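Side-chain contacts in EchA1_1 (Mycobacterium avium subsp. paratuberculosis, PDB 3R9T), which probably acts as an enoyl-CoA hydratase, adding water reversibly across the double bond of enoyl-CoA thioesters in fatty acid metabolism: residues K65-G70 against T117-A122; I22-P27 against N31-A36; F151-Q156 against M163-T168; G142-A145 against G149-R152. All blocks are in the same frame, centred on the assembly; numbering follows the deposited sequence.

Contact 1: K65-G70 against T117-A122; sequences KSFCAG and TELALA. With BEZ (benzoic acid), chain E.
Leu119 alone spans the gap from helix 115-122 to a sharp corner of the chain at Phe67 and to Cys68 just after it, while Glu118 beside it meets a bound benzoic acid carboxyl to carboxyl. Leu119 approaches the Phe67 ring at its edge, near the ring plane, with CB 4.0 Å from Phe67 CE2. Its CD1 lies between the ring edge and Cys68, 4.0 Å from Cys68 CB, with Cys68 SG at a similar range. Phe67 holds CG opposite its own backbone N (chi1 167°), which swings the ring toward the helix. Cys68 has much the same first torsion, and its SG receives a weak hydrogen bond from Gly70 N, 3.5 Å away, just beyond the corner. The arrangement belongs to the crotonase fold: in relatives, the loop after the strand equivalent to 56-61 and the start of this helix supply the two N-H groups of the oxyanion hole, and the same is probable here. Glu118 sends a chain extended beyond CG into the ligand pocket, where its OE1 is 2.5 Å from O1 of the benzoic acid. The same ligand takes a hydrogen bond from Ala147 N, and Glu138 lines the pocket too. Thr117 fastens the helix on another flank, its OG1 bonding to Ala112 O and Gly135 N, and Lys160 of the second subunit bonds to Leu121 O.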
loop_
_atom_site.group_PDB
_atom_site.type_symbol
_atom_site.label_atom_id
_atom_site.label_comp_id
_atom_site.label_asym_id
_atom_site.label_seq_id
_atom_site.Cartn_x
_atom_site.Cartn_y
_atom_site.Cartn_z
ATOM N N LYS B 65 -4.913 31.368 4.355
ATOM C CA LYS B 65 -4.344 30.671 5.515
ATOM C C LYS B 65 -4.879 29.266 5.687
ATOM O O LYS B 65 -4.157 28.416 6.181
ATOM C CB LYS B 65 -4.570 31.448 6.823
ATOM C CG LYS B 65 -3.854 32.798 6.888
ATOM C CD LYS B 65 -2.383 32.657 7.270
ATOM C CE LYS B 65 -1.767 33.997 7.680
ATOM N NZ LYS B 65 -0.282 33.962 7.578
ATOM N N SER B 66 -6.137 29.026 5.306
ATOM C CA SER B 66 -6.819 27.772 5.660
ATOM C C SER B 66 -7.437 27.063 4.466
ATOM O O SER B 66 -8.222 27.660 3.756
ATOM C CB SER B 66 -7.952 28.049 6.658
ATOM O OG SER B 66 -7.484 28.654 7.856
ATOM N N PHE B 67 -7.130 25.777 4.279
ATOM C CA PHE B 67 -7.894 24.932 3.349
ATOM C C PHE B 67 -9.141 24.469 4.100
ATOM O O PHE B 67 -10.279 24.745 3.696
ATOM C CB PHE B 67 -7.028 23.757 2.870
ATOM C CG PHE B 67 -7.786 22.642 2.155
ATOM C CD1 PHE B 67 -8.267 22.811 0.863
ATOM C CD2 PHE B 67 -7.954 21.401 2.769
ATOM C CE1 PHE B 67 -8.921 21.769 0.206
ATOM C CE2 PHE B 67 -8.607 20.364 2.118
ATOM C CZ PHE B 67 -9.075 20.549 0.834
ATOM N N CYS B 68 -8.895 23.769 5.201
ATOM C CA CYS B 68 -9.938 23.338 6.112
ATOM C C CYS B 68 -9.278 22.923 7.417
ATOM O O CYS B 68 -8.493 21.975 7.451
ATOM C CB CYS B 68 -10.740 22.187 5.509
ATOM S SG CYS B 68 -11.895 21.452 6.659
ATOM N N ALA B 69 -9.583 23.664 8.480
ATOM C CA ALA B 69 -8.991 23.428 9.802
ATOM C C ALA B 69 -9.537 22.168 10.477
ATOM O O ALA B 69 -9.028 21.757 11.526
ATOM C CB ALA B 69 -9.220 24.647 10.713
ATOM N N GLY B 70 -10.578 21.583 9.887
ATOM C CA GLY B 70 -11.198 20.364 10.391
ATOM C C GLY B 70 -12.697 20.501 10.591
ATOM O O GLY B 70 -13.329 21.423 10.071
ATOM N N THR B 117 -7.385 17.073 6.225
ATOM C CA THR B 117 -6.602 15.954 5.741
ATOM C C THR B 117 -7.523 14.844 5.211
ATOM O O THR B 117 -7.202 14.175 4.233
ATOM C CB THR B 117 -5.646 15.441 6.845
ATOM O OG1 THR B 117 -4.539 16.341 6.945
ATOM C CG2 THR B 117 -5.091 14.063 6.529
ATOM N N GLU B 118 -8.680 14.671 5.845
ATOM C CA GLU B 118 -9.650 13.666 5.407
ATOM C C GLU B 118 -10.254 14.055 4.050
ATOM O O GLU B 118 -10.531 13.195 3.225
ATOM C CB GLU B 118 -10.688 13.439 6.500
ATOM C CG GLU B 118 -10.039 12.831 7.751
ATOM C CD GLU B 118 -10.996 12.737 8.901
ATOM O OE1 GLU B 118 -11.372 13.810 9.425
ATOM O OE2 GLU B 118 -11.399 11.608 9.245
ATOM N N LEU B 119 -10.462 15.339 3.810
ATOM C CA LEU B 119 -10.856 15.784 2.466
ATOM C C LEU B 119 -9.790 15.443 1.416
ATOM O O LEU B 119 -10.120 15.023 0.312
ATOM C CB LEU B 119 -11.120 17.286 2.435
ATOM C CG LEU B 119 -12.259 17.825 3.307
ATOM C CD1 LEU B 119 -12.342 19.357 3.200
ATOM C CD2 LEU B 119 -13.599 17.170 2.977
ATOM N N ALA B 120 -8.515 15.627 1.754
ATOM C CA ALA B 120 -7.398 15.274 0.866
ATOM C C ALA B 120 -7.395 13.779 0.567
ATOM O O ALA B 120 -7.289 13.368 -0.591
ATOM C CB ALA B 120 -6.037 15.712 1.484
ATOM N N LEU B 121 -7.548 12.971 1.610
ATOM C CA LEU B 121 -7.591 11.517 1.460
ATOM C C LEU B 121 -8.736 11.083 0.552
ATOM O O LEU B 121 -8.568 10.201 -0.266
ATOM C CB LEU B 121 -7.690 10.844 2.818
ATOM C CG LEU B 121 -6.505 10.949 3.773
ATOM C CD1 LEU B 121 -6.903 10.499 5.155
ATOM C CD2 LEU B 121 -5.402 10.065 3.234
ATOM N N ALA B 122 -9.871 11.750 0.662
ATOM C CA ALA B 122 -11.060 11.415 -0.106
ATOM C C ALA B 122 -10.957 11.885 -1.570
ATOM O O ALA B 122 -11.712 11.433 -2.428
ATOM C CB ALA B 122 -12.276 12.043 0.572
HETATM C C BEZ E . -13.184 14.230 12.185
HETATM O O1 BEZ E . -13.115 13.491 11.192
HETATM O O2 BEZ E . -12.183 14.877 12.550
HETATM C C1 BEZ E . -14.494 14.353 12.890
HETATM C C2 BEZ E . -15.653 14.008 12.206
HETATM C C3 BEZ E . -16.885 14.118 12.839
HETATM C C4 BEZ E . -16.950 14.572 14.151
HETATM C C5 BEZ E . -15.786 14.917 14.835
HETATM C C6 BEZ E . -14.552 14.812 14.202
#

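Contact 2: I22-P27 against N31-A36; sequences ITINRP and NAINAA
Arg26 and Asn31 form a mainly polar contact across the short loop that leads from strand 19-24 toward helix 35-50, with a small apolar patch beside it. The two residues exchange bonds: Arg26 N donates to Asn31 OD1 at 2.9 Å, nearly along the C=O axis (164° at the oxygen), and Asn31 N returns a bond to Arg26 O at 2.8 Å, from above the carbonyl plane. The Asn31 amide is also held through ND2, which bonds to Ser66 O and Ala62 O and so fixes its rotation. Arg26 bends at chi3 (71°) and brings NH1 to 3.0 Å from Ala32 O, close to the guanidinium plane; NH1 also forms a salt bridge with Asp72. Over one guanidinium face sits Asn34 ND2, 3.4 Å from Arg26 CZ, the amide and guanidinium planes nearly parallel (13° apart). Ile24 CG2 packs on Asn31 CB at 3.8 Å and lies near the buried, partnerless Asn31 O, while the Ile24 and Ile33 side chains cross at about a right angle, CD1 to CD1. Asn34 OD1 bonds to Val37 N as the helix N-cap. This is the connection between strand 19-24 and helix 35-50 of a beta-alpha-beta unit in the crotonase fold.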
loop_
_atom_site.group_PDB
_atom_site.type_symbol
_atom_site.label_atom_id
_atom_site.label_comp_id
_atom_site.label_asym_id
_atom_site.label_seq_id
_atom_site.Cartn_x
_atom_site.Cartn_y
_atom_site.Cartn_z
ATOM N N ILE B 22 -14.845 24.260 -6.530
ATOM C CA ILE B 22 -15.648 24.345 -5.313
ATOM C C ILE B 22 -14.804 24.958 -4.201
ATOM O O ILE B 22 -13.746 24.424 -3.867
ATOM C CB ILE B 22 -16.095 22.936 -4.849
ATOM C CG1 ILE B 22 -16.890 22.241 -5.944
ATOM C CG2 ILE B 22 -16.930 23.007 -3.569
ATOM C CD1 ILE B 22 -17.371 20.825 -5.568
ATOM N N THR B 23 -15.269 26.057 -3.610
ATOM C CA THR B 23 -14.486 26.762 -2.607
ATOM C C THR B 23 -15.228 26.760 -1.273
ATOM O O THR B 23 -16.360 27.259 -1.187
ATOM C CB THR B 23 -14.189 28.214 -3.056
ATOM O OG1 THR B 23 -13.550 28.223 -4.344
ATOM C CG2 THR B 23 -13.307 28.918 -2.039
ATOM N N ILE B 24 -14.607 26.196 -0.239
ATOM C CA ILE B 24 -15.191 26.247 1.092
ATOM C C ILE B 24 -15.127 27.720 1.490
ATOM O O ILE B 24 -14.087 28.361 1.328
ATOM C CB ILE B 24 -14.423 25.392 2.095
ATOM C CG1 ILE B 24 -14.429 23.917 1.675
ATOM C CG2 ILE B 24 -15.040 25.530 3.477
ATOM C CD1 ILE B 24 -13.408 23.068 2.440
ATOM N N ASN B 25 -16.240 28.238 2.003
ATOM C CA ASN B 25 -16.444 29.673 2.154
ATOM C C ASN B 25 -16.737 30.086 3.604
ATOM O O ASN B 25 -17.699 30.815 3.870
ATOM C CB ASN B 25 -17.584 30.098 1.216
ATOM C CG ASN B 25 -17.655 31.603 1.007
ATOM O OD1 ASN B 25 -16.634 32.287 0.985
ATOM N ND2 ASN B 25 -18.872 32.122 0.845
ATOM N N ARG B 26 -15.907 29.626 4.541
ATOM C CA ARG B 26 -15.985 30.103 5.935
ATOM C C ARG B 26 -14.633 30.521 6.497
ATOM O O ARG B 26 -14.194 29.994 7.526
ATOM C CB ARG B 26 -16.578 29.038 6.849
ATOM C CG ARG B 26 -17.987 28.636 6.528
ATOM C CD ARG B 26 -18.434 27.635 7.549
ATOM N NE ARG B 26 -18.654 28.248 8.861
ATOM C CZ ARG B 26 -18.382 27.670 10.032
ATOM N NH1 ARG B 26 -17.837 26.459 10.090
ATOM N NH2 ARG B 26 -18.642 28.318 11.164
ATOM N N PRO B 27 -13.969 31.485 5.842
ATOM C CA PRO B 27 -12.637 31.836 6.312
ATOM C C PRO B 27 -12.634 32.401 7.733
ATOM O O PRO B 27 -11.681 32.159 8.466
ATOM C CB PRO B 27 -12.150 32.865 5.285
ATOM C CG PRO B 27 -13.374 33.408 4.653
ATOM C CD PRO B 27 -14.408 32.321 4.714
ATOM N N ASN B 31 -12.405 27.839 7.679
ATOM C CA ASN B 31 -13.011 26.942 6.708
ATOM C C ASN B 31 -13.346 25.588 7.314
ATOM O O ASN B 31 -13.307 24.570 6.626
ATOM C CB ASN B 31 -12.122 26.826 5.457
ATOM C CG ASN B 31 -12.147 28.095 4.606
ATOM O OD1 ASN B 31 -13.195 28.720 4.430
ATOM N ND2 ASN B 31 -10.992 28.475 4.076
ATOM N N ALA B 32 -13.702 25.593 8.599
ATOM C CA ALA B 32 -14.136 24.388 9.289
ATOM C C ALA B 32 -15.463 23.901 8.721
ATOM O O ALA B 32 -16.300 24.689 8.273
ATOM C CB ALA B 32 -14.244 24.632 10.806
ATOM N N ILE B 33 -15.640 22.589 8.738
ATOM C CA ILE B 33 -16.826 21.971 8.157
ATOM C C ILE B 33 -18.007 21.996 9.107
ATOM O O ILE B 33 -17.927 21.513 10.234
ATOM C CB ILE B 33 -16.588 20.512 7.769
ATOM C CG1 ILE B 33 -15.403 20.404 6.818
ATOM C CG2 ILE B 33 -17.834 19.923 7.085
ATOM C CD1 ILE B 33 -15.522 21.272 5.560
ATOM N N ASN B 34 -19.113 22.543 8.615
ATOM C CA ASN B 34 -20.415 22.369 9.237
ATOM C C ASN B 34 -21.449 21.957 8.173
ATOM O O ASN B 34 -21.123 21.804 6.983
ATOM C CB ASN B 34 -20.841 23.665 9.950
ATOM C CG ASN B 34 -21.096 24.815 8.984
ATOM O OD1 ASN B 34 -21.096 24.639 7.768
ATOM N ND2 ASN B 34 -21.314 26.006 9.530
ATOM N N ALA B 35 -22.700 21.800 8.599
ATOM C CA ALA B 35 -23.782 21.412 7.681
ATOM C C ALA B 35 -23.941 22.325 6.450
ATOM O O ALA B 35 -24.243 21.841 5.361
ATOM C CB ALA B 35 -25.108 21.304 8.437
ATOM N N ALA B 36 -23.749 23.633 6.623
ATOM C CA ALA B 36 -23.847 24.585 5.510
ATOM C C ALA B 36 -22.763 24.348 4.434
ATOM O O ALA B 36 -23.034 24.417 3.232
ATOM C CB ALA B 36 -23.778 26.022 6.035
#

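Contact 3: F151-Q156 against M163-T168; sequences FRIAEQ and MRLLLT
Ile153 packs against Leu165 and Leu166 in this buried helix-helix contact. Its CG1 lies 4.2 Å from Leu165 CD2 in one of two Leu165 conformers, so this approach is less certain, and its CG2 lies 4.5 Å from Leu166 CB. With CG1 placed opposite its backbone N (chi1 -167°), Ile153 directs one branch at each leucine. There are no polar bonds across, and the CA atoms of Ile153 and Leu166 stand 7.7 Å apart. The two helices, 149-156 and 159-168, are successive, joined by a short connection and packed beside the core of the crotonase fold. The first is kinked, since the N atoms of Ala154 and Glu155 lack a bond to the turn before. Farther out, Leu136 touches both Ile153 and Leu165, Leu121 of helix 115-122 backs Ile153, and Ala162 fills in beside it. Within helix 159-168, Thr168 OG1 donates to Arg164 O at 2.7 Å, reaching it from the face opposite to that used by Thr168 N, and Arg164 pairs with Glu170. The third subunit also reaches this helix: its Ala218 packs on Leu166, and its Asn206 bonds to Leu167 O.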
loop_
_atom_site.group_PDB
_atom_site.type_symbol
_atom_site.label_atom_id
_atom_site.label_comp_id
_atom_site.label_asym_id
_atom_site.label_seq_id
_atom_site.Cartn_x
_atom_site.Cartn_y
_atom_site.Cartn_z
ATOM N N PHE B 151 -9.187 4.774 8.679
ATOM C CA PHE B 151 -8.907 3.655 7.796
ATOM C C PHE B 151 -8.296 4.011 6.441
ATOM O O PHE B 151 -7.767 3.119 5.777
ATOM C CB PHE B 151 -10.148 2.773 7.620
ATOM C CG PHE B 151 -11.283 3.421 6.869
ATOM C CD1 PHE B 151 -12.330 4.033 7.553
ATOM C CD2 PHE B 151 -11.334 3.356 5.474
ATOM C CE1 PHE B 151 -13.391 4.607 6.853
ATOM C CE2 PHE B 151 -12.400 3.908 4.766
ATOM C CZ PHE B 151 -13.426 4.520 5.448
ATOM N N ARG B 152 -8.343 5.274 6.012
ATOM C CA ARG B 152 -7.713 5.620 4.742
ATOM C C ARG B 152 -6.261 6.007 4.894
ATOM O O ARG B 152 -5.524 5.898 3.923
ATOM C CB ARG B 152 -8.447 6.753 4.022
ATOM C CG ARG B 152 -9.800 6.324 3.511
ATOM C CD ARG B 152 -10.604 7.470 2.943
ATOM N NE ARG B 152 -11.766 6.974 2.189
ATOM C CZ ARG B 152 -12.851 7.700 1.895
ATOM N NH1 ARG B 152 -12.970 8.966 2.288
ATOM N NH2 ARG B 152 -13.846 7.151 1.208
ATOM N N ILE B 153 -5.840 6.454 6.082
ATOM C CA ILE B 153 -4.482 6.986 6.205
ATOM C C ILE B 153 -3.459 5.868 5.913
ATOM O O ILE B 153 -2.487 6.092 5.161
ATOM C CB ILE B 153 -4.213 7.728 7.551
ATOM C CG1 ILE B 153 -2.898 8.511 7.471
ATOM C CG2 ILE B 153 -4.218 6.783 8.703
ATOM C CD1 ILE B 153 -2.949 9.685 6.548
ATOM N N ALA B 154 -3.712 4.662 6.416
ATOM C CA ALA B 154 -2.786 3.562 6.180
ATOM C C ALA B 154 -2.938 2.942 4.803
ATOM O O ALA B 154 -2.108 2.125 4.399
ATOM C CB ALA B 154 -2.912 2.484 7.261
ATOM N N GLU B 155 -3.990 3.320 4.096
ATOM C CA GLU B 155 -4.162 2.926 2.696
ATOM C C GLU B 155 -3.357 3.789 1.720
ATOM O O GLU B 155 -3.096 3.370 0.585
ATOM C CB GLU B 155 -5.629 3.002 2.336
ATOM C CG GLU B 155 -6.427 1.918 3.012
ATOM C CD GLU B 155 -7.919 1.990 2.769
ATOM O OE1 GLU B 155 -8.406 3.002 2.215
ATOM O OE2 GLU B 155 -8.618 1.024 3.174
ATOM N N GLN B 156 -2.977 4.982 2.158
ATOM C CA GLN B 156 -2.351 5.954 1.267
ATOM C C GLN B 156 -0.940 6.370 1.644
ATOM O O GLN B 156 -0.282 7.053 0.871
ATOM C CB GLN B 156 -3.249 7.170 1.141
ATOM C CG GLN B 156 -4.637 6.783 0.679
ATOM C CD GLN B 156 -5.500 7.962 0.317
ATOM O OE1 GLN B 156 -4.993 9.043 0.004
ATOM N NE2 GLN B 156 -6.819 7.773 0.362
ATOM N N MET B 163 0.562 4.982 10.856
ATOM C CA MET B 163 0.253 4.683 12.247
ATOM C C MET B 163 0.858 5.738 13.176
ATOM O O MET B 163 0.237 6.122 14.154
ATOM C CB MET B 163 0.736 3.283 12.637
ATOM C CG MET B 163 0.120 2.778 13.936
ATOM S SD MET B 163 -1.673 2.536 13.838
ATOM C CE MET B 163 -1.835 2.138 12.085
ATOM N N ARG B 164 2.057 6.224 12.875
ATOM C CA ARG B 164 2.645 7.263 13.736
ATOM C C ARG B 164 1.772 8.523 13.705
ATOM O O ARG B 164 1.472 9.130 14.731
ATOM C CB ARG B 164 4.079 7.621 13.316
ATOM C CG ARG B 164 4.773 8.459 14.401
ATOM C CD ARG B 164 6.054 9.090 13.947
ATOM N NE ARG B 164 6.690 9.763 15.083
ATOM C CZ ARG B 164 6.295 10.923 15.629
ATOM N NH1 ARG B 164 5.273 11.624 15.137
ATOM N NH2 ARG B 164 6.956 11.407 16.683
ATOM N N LEU B 165 1.361 8.920 12.510
ATOM C CA LEU B 165 0.510 10.088 12.352
ATOM C C LEU B 165 -0.832 9.907 13.103
ATOM O O LEU B 165 -1.312 10.818 13.791
ATOM C CB LEU B 165 0.341 10.338 10.846
ATOM C CG LEU B 165 -0.406 11.555 10.317
ATOM C CD1 LEU B 165 -0.031 11.838 8.865
ATOM C CD2 LEU B 165 -1.882 11.308 10.430
ATOM N N LEU B 166 -1.415 8.726 12.984
ATOM C CA LEU B 166 -2.733 8.452 13.546
ATOM C C LEU B 166 -2.682 8.443 15.071
ATOM O O LEU B 166 -3.558 9.013 15.717
ATOM C CB LEU B 166 -3.228 7.101 13.033
ATOM C CG LEU B 166 -4.611 6.630 13.473
ATOM C CD1 LEU B 166 -5.669 7.620 12.979
ATOM C CD2 LEU B 166 -4.922 5.212 12.985
ATOM N N LEU B 167 -1.667 7.788 15.634
ATOM C CA LEU B 167 -1.590 7.581 17.084
ATOM C C LEU B 167 -0.974 8.753 17.848
ATOM O O LEU B 167 -1.339 8.971 19.005
ATOM C CB LEU B 167 -0.837 6.282 17.396
ATOM C CG LEU B 167 -1.435 5.022 16.761
ATOM C CD1 LEU B 167 -0.681 3.791 17.238
ATOM C CD2 LEU B 167 -2.928 4.879 17.049
ATOM N N THR B 168 -0.038 9.491 17.233
ATOM C CA THR B 168 0.531 10.676 17.886
ATOM C C THR B 168 -0.350 11.913 17.708
ATOM O O THR B 168 -0.377 12.782 18.581
ATOM C CB THR B 168 1.962 11.038 17.408
ATOM O OG1 THR B 168 1.928 11.492 16.047
ATOM C CG2 THR B 168 2.909 9.856 17.524
#

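Contact 4: G142-A145 against G149-R152; sequences GLIA and GVFR. With BEZ (benzoic acid), chain E.
Gly149 opens the helix directly against Ala145; having no side chain, it lets the Ala145 methyl come within 3.8 Å of its CA. Gly149 N points into the site, where it donates to Glu118 OE2. Val150 follows and carries the helix's larger share of the contact. Its N donates to Ala145 O at 3.3 Å, and this i+5 to i bond is fairly straight (153° at the hydrogen), with the donor in the carbonyl plane on a lone pair. The side chain packs on the same carbonyl: because CG2 sits beside the backbone N, opposite the carbonyl carbon, it covers Ala145 O tightly at 3.2 Å. The same methyl touches Ala145 CB at 3.8 Å and Ile144 CB at 4.1 Å, so one branch packs on two successive residues of the loop. Outside these segments, Ile217 of the third subunit packs on both Val150 and Phe151, and the Phe151 ring meets Trp233 edge-to-face. Arg152 turns to Asp229 in a salt bridge and to Val96 O. The loop thus fixed runs along the benzoic acid, with Ala145 C 3.7 Å from ligand O1 and Ile144 O close to the ligand carboxyl, and forms one wall of the ligand pocket of this crotonase-family enzyme.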
loop_
_atom_site.group_PDB
_atom_site.type_symbol
_atom_site.label_atom_id
_atom_site.label_comp_id
_atom_site.label_asym_id
_atom_site.label_seq_id
_atom_site.Cartn_x
_atom_site.Cartn_y
_atom_site.Cartn_z
ATOM N N GLY B 142 -10.087 13.500 22.267
ATOM C CA GLY B 142 -10.984 12.448 22.762
ATOM C C GLY B 142 -11.947 11.857 21.745
ATOM O O GLY B 142 -12.785 11.009 22.087
ATOM N N LEU B 143 -11.781 12.270 20.489
ATOM C CA LEU B 143 -12.542 11.767 19.354
ATOM C C LEU B 143 -11.596 11.002 18.426
ATOM O O LEU B 143 -10.510 10.615 18.834
ATOM C CB LEU B 143 -13.143 12.943 18.589
ATOM N N ILE B 144 -12.013 10.794 17.182
ATOM C CA ILE B 144 -11.166 10.128 16.179
ATOM C C ILE B 144 -11.428 10.755 14.822
ATOM O O ILE B 144 -12.370 11.530 14.674
ATOM C CB ILE B 144 -11.406 8.589 16.070
ATOM C CG1 ILE B 144 -12.880 8.261 15.754
ATOM C CG2 ILE B 144 -10.869 7.831 17.328
ATOM C CD1 ILE B 144 -13.134 6.787 15.473
ATOM N N ALA B 145 -10.570 10.426 13.852
ATOM C CA ALA B 145 -10.747 10.848 12.466
ATOM C C ALA B 145 -11.876 10.030 11.858
ATOM O O ALA B 145 -11.644 9.043 11.154
ATOM C CB ALA B 145 -9.429 10.676 11.667
ATOM N N GLY B 149 -10.503 9.115 7.977
ATOM C CA GLY B 149 -9.049 9.210 8.165
ATOM C C GLY B 149 -8.466 7.968 8.830
ATOM O O GLY B 149 -7.374 7.515 8.494
ATOM N N VAL B 150 -9.192 7.401 9.780
ATOM C CA VAL B 150 -8.648 6.269 10.547
ATOM C C VAL B 150 -8.347 5.053 9.672
ATOM O O VAL B 150 -7.349 4.368 9.902
ATOM C CB VAL B 150 -9.560 5.833 11.724
ATOM C CG1 VAL B 150 -8.925 4.651 12.475
ATOM C CG2 VAL B 150 -9.809 6.985 12.681
ATOM N N PHE B 151 -9.187 4.774 8.679
ATOM C CA PHE B 151 -8.907 3.655 7.796
ATOM C C PHE B 151 -8.296 4.011 6.441
ATOM O O PHE B 151 -7.767 3.119 5.777
ATOM C CB PHE B 151 -10.148 2.773 7.620
ATOM C CG PHE B 151 -11.283 3.421 6.869
ATOM C CD1 PHE B 151 -12.330 4.033 7.553
ATOM C CD2 PHE B 151 -11.334 3.356 5.474
ATOM C CE1 PHE B 151 -13.391 4.607 6.853
ATOM C CE2 PHE B 151 -12.400 3.908 4.766
ATOM C CZ PHE B 151 -13.426 4.520 5.448
ATOM N N ARG B 152 -8.343 5.274 6.012
ATOM C CA ARG B 152 -7.713 5.620 4.742
ATOM C C ARG B 152 -6.261 6.007 4.894
ATOM O O ARG B 152 -5.524 5.898 3.923
ATOM C CB ARG B 152 -8.447 6.753 4.022
ATOM C CG ARG B 152 -9.800 6.324 3.511
ATOM C CD ARG B 152 -10.604 7.470 2.943
ATOM N NE ARG B 152 -11.766 6.974 2.189
ATOM C CZ ARG B 152 -12.851 7.700 1.895
ATOM N NH1 ARG B 152 -12.970 8.966 2.288
ATOM N NH2 ARG B 152 -13.846 7.151 1.208
HETATM C C BEZ E . -13.184 14.230 12.185
HETATM O O1 BEZ E . -13.115 13.491 11.192
HETATM O O2 BEZ E . -12.183 14.877 12.550
HETATM C C1 BEZ E . -14.494 14.353 12.890
HETATM C C2 BEZ E . -15.653 14.008 12.206
HETATM C C3 BEZ E . -16.885 14.118 12.839
HETATM C C4 BEZ E . -16.950 14.572 14.151
HETATM C C5 BEZ E . -15.786 14.917 14.835
HETATM C C6 BEZ E . -14.552 14.812 14.202
#

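How the contacts relate
From the N terminus, contact 2 comes first and closes the short loop between strand 19-24 and helix 35-50. Contact 1 opens later, spanning the long excursion from the loop after strand 56-61 to helix 115-122; it touches contact 2 where Gly70 O probably bonds to Ile33 N. Contact 4 then closes the few residues before helix 149-156, and contact 3 joins that helix to helix 159-168, sharing Phe151 and Arg152 with contact 4. Contacts 2, 1 and 4 follow in series; contact 3 begins on the stretch where contact 4 ends. Helix 115-122 links the two halves, its Leu121 O bonding to Gln156 NE2. Contacts 1 and 4 both border the benzoic acid; contacts 2 and 3 lie on opposite sides of the chain's centre, their centres about 25 Å apart.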